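Local coordinates for protein HcgB (PDB 5D5P) that probably acts as a guanylyltransferase in the biosynthesis of the iron-guanylylpyridinol cofactor of [Fe]-hydrogenase, at residues Ile98-Arg103 and Leu112-Asp117. Residues are numbered along the deposited sequence; the frame is centred on the assembly and turned at random.
Sequences IITRGR and LLLIMD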
loop_
_atom_site.group_PDB
_atom_site.type_symbol
_atom_site.label_atom_id
_atom_site.label_comp_id
_atom_site.label_asym_id
_atom_site.label_seq_id
_atom_site.Cartn_x
_atom_site.Cartn_y
_atom_site.Cartn_z
ATOM N N ILE A 98 -6.849 10.261 -9.832
ATOM C CA ILE A 98 -5.961 9.345 -10.541
ATOM C C ILE A 98 -6.147 7.943 -9.964
ATOM O O ILE A 98 -6.097 7.750 -8.755
ATOM C CB ILE A 98 -4.476 9.747 -10.405
ATOM C CG1 ILE A 98 -4.189 11.030 -11.184
ATOM C CG2 ILE A 98 -3.548 8.628 -10.946
ATOM C CD1 ILE A 98 -4.672 12.308 -10.485
ATOM N N ILE A 99 -6.378 6.974 -10.839
ATOM C CA ILE A 99 -6.411 5.588 -10.392
ATOM C C ILE A 99 -5.222 4.886 -10.979
ATOM O O ILE A 99 -5.004 4.943 -12.190
ATOM C CB ILE A 99 -7.708 4.871 -10.803
ATOM C CG1 ILE A 99 -8.884 5.632 -10.201
ATOM C CG2 ILE A 99 -7.642 3.395 -10.308
ATOM C CD1 ILE A 99 -10.162 5.216 -10.737
ATOM N N THR A 100 -4.399 4.313 -10.113
ATOM C CA THR A 100 -3.163 3.688 -10.571
ATOM C C THR A 100 -3.036 2.291 -10.031
ATOM O O THR A 100 -3.545 1.981 -8.962
ATOM C CB THR A 100 -1.926 4.525 -10.129
ATOM O OG1 THR A 100 -0.737 3.872 -10.568
ATOM C CG2 THR A 100 -1.880 4.669 -8.595
ATOM N N ARG A 101 -2.359 1.427 -10.780
ATOM C CA ARG A 101 -2.126 0.096 -10.286
ATOM C C ARG A 101 -0.756 -0.322 -10.765
ATOM O O ARG A 101 -0.363 0.050 -11.858
ATOM C CB ARG A 101 -3.197 -0.851 -10.807
ATOM C CG ARG A 101 -3.002 -2.252 -10.406
ATOM C CD ARG A 101 -3.803 -3.206 -11.245
ATOM N NE ARG A 101 -3.741 -4.490 -10.586
ATOM C CZ ARG A 101 -3.119 -5.559 -11.051
ATOM N NH1 ARG A 101 -2.459 -5.517 -12.206
ATOM N NH2 ARG A 101 -3.162 -6.666 -10.332
ATOM N N GLY A 102 -0.013 -1.032 -9.931
ATOM C CA GLY A 102 1.301 -1.496 -10.324
ATOM C C GLY A 102 1.887 -2.261 -9.165
ATOM O O GLY A 102 1.196 -2.573 -8.194
ATOM N N ARG A 103 3.184 -2.518 -9.221
ATOM C CA ARG A 103 3.817 -3.268 -8.151
ATOM C C ARG A 103 3.761 -2.480 -6.839
ATOM O O ARG A 103 3.831 -1.258 -6.846
ATOM C CB ARG A 103 5.259 -3.583 -8.556
ATOM C CG ARG A 103 5.799 -4.809 -7.973
ATOM C CD ARG A 103 6.954 -5.256 -8.835
ATOM N NE ARG A 103 8.065 -4.313 -8.727
ATOM C CZ ARG A 103 8.879 -3.956 -9.726
ATOM N NH1 ARG A 103 8.727 -4.449 -10.955
ATOM N NH2 ARG A 103 9.890 -3.111 -9.477
ATOM N N LEU A 112 -0.456 -3.228 -6.061
ATOM C CA LEU A 112 -1.119 -2.197 -5.261
ATOM C C LEU A 112 -1.942 -1.329 -6.194
ATOM O O LEU A 112 -1.431 -0.900 -7.247
ATOM C CB LEU A 112 -0.065 -1.335 -4.514
ATOM C CG LEU A 112 -0.589 -0.093 -3.812
ATOM C CD1 LEU A 112 -1.455 -0.449 -2.587
ATOM C CD2 LEU A 112 0.596 0.801 -3.394
ATOM N N LEU A 113 -3.217 -1.116 -5.857
ATOM C CA LEU A 113 -4.024 -0.107 -6.533
ATOM C C LEU A 113 -4.190 1.086 -5.576
ATOM O O LEU A 113 -4.421 0.904 -4.394
ATOM C CB LEU A 113 -5.404 -0.679 -6.951
ATOM C CG LEU A 113 -6.352 0.337 -7.596
ATOM C CD1 LEU A 113 -7.244 -0.381 -8.615
ATOM C CD2 LEU A 113 -7.249 0.976 -6.552
ATOM N N LEU A 114 -4.056 2.303 -6.104
ATOM C CA LEU A 114 -4.263 3.527 -5.331
ATOM C C LEU A 114 -5.255 4.422 -6.039
ATOM O O LEU A 114 -5.315 4.470 -7.276
ATOM C CB LEU A 114 -2.951 4.306 -5.150
ATOM C CG LEU A 114 -1.822 3.595 -4.383
ATOM C CD1 LEU A 114 -0.530 4.441 -4.495
ATOM C CD2 LEU A 114 -2.200 3.404 -2.929
ATOM N N ILE A 115 -6.069 5.102 -5.251
ATOM C CA ILE A 115 -6.824 6.248 -5.740
ATOM C C ILE A 115 -6.199 7.484 -5.114
ATOM O O ILE A 115 -6.090 7.577 -3.881
ATOM C CB ILE A 115 -8.310 6.145 -5.391
ATOM C CG1 ILE A 115 -8.867 4.811 -5.890
ATOM C CG2 ILE A 115 -9.066 7.348 -5.961
ATOM C CD1 ILE A 115 -10.391 4.658 -5.636
ATOM N N MET A 116 -5.705 8.363 -5.984
ATOM C CA MET A 116 -4.986 9.567 -5.605
ATOM C C MET A 116 -5.724 10.826 -6.066
ATOM O O MET A 116 -6.469 10.803 -7.055
ATOM C CB MET A 116 -3.582 9.516 -6.189
ATOM C CG MET A 116 -2.758 8.362 -5.585
ATOM S SD MET A 116 -1.316 7.968 -6.615
ATOM C CE MET A 116 -0.404 9.488 -6.660
ATOM N N ASP A 117 -5.513 11.946 -5.372
ATOM C CA ASP A 117 -6.189 13.161 -5.807
ATOM C C ASP A 117 -5.238 14.007 -6.668
ATOM O O ASP A 117 -4.157 13.557 -7.053
ATOM C CB ASP A 117 -6.731 13.969 -4.608
ATOM C CG ASP A 117 -5.662 14.810 -3.909
ATOM O OD1 ASP A 117 -4.460 14.603 -4.123
ATOM O OD2 ASP A 117 -6.041 15.772 -3.206
#
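Thr100 and Leu114 pair at the middle of two antiparallel strands, their side chains side by side on one face of the sheet. The Thr100 methyl CG2 meets Leu114 CB at 3.6 Å and Met116 SD at 3.9 Å. It reaches both because OG1 takes the position anti to the backbone N (chi1 179°), where it bonds to Ala82 O, and CG2 is left between the backbone N and the carbonyl carbon. Farther along the same face, Ile98 CB packs against Met116 CB at 4.3 Å. Across the other face Ile99 CG2 touches Leu113 CD1 at 4.2 Å, the two side chains set obliquely, while the CG1 atoms of Ile99 and Ile115 lie 4.4 Å apart. The hydrogen-bonded pairs Ile98-Met116, Thr100-Leu114 and Gly102-Leu112 each form two backbone bonds. At the intervening non-hydrogen-bonded pairs CA-H groups approach carbonyls, as with Leu113 CA and Thr100 O at 3.2 Å. Arg101 and Leu113 meet at their CB atoms, 4.4 Å apart; Arg101 CG then passes Leu112 O, and the extended chain carries NE away from Leu113 to a salt bridge with Glu145. These strands make a beta hairpin near the centre of a mixed five-stranded sheet, between strands 39-43 and 122-128. Helix 81-92 covers the Ile98, Thr100 and Met116 face; helices 47-57 and 138-151 cover the other, against Ile99 and against Arg101 and Ile115 respectively.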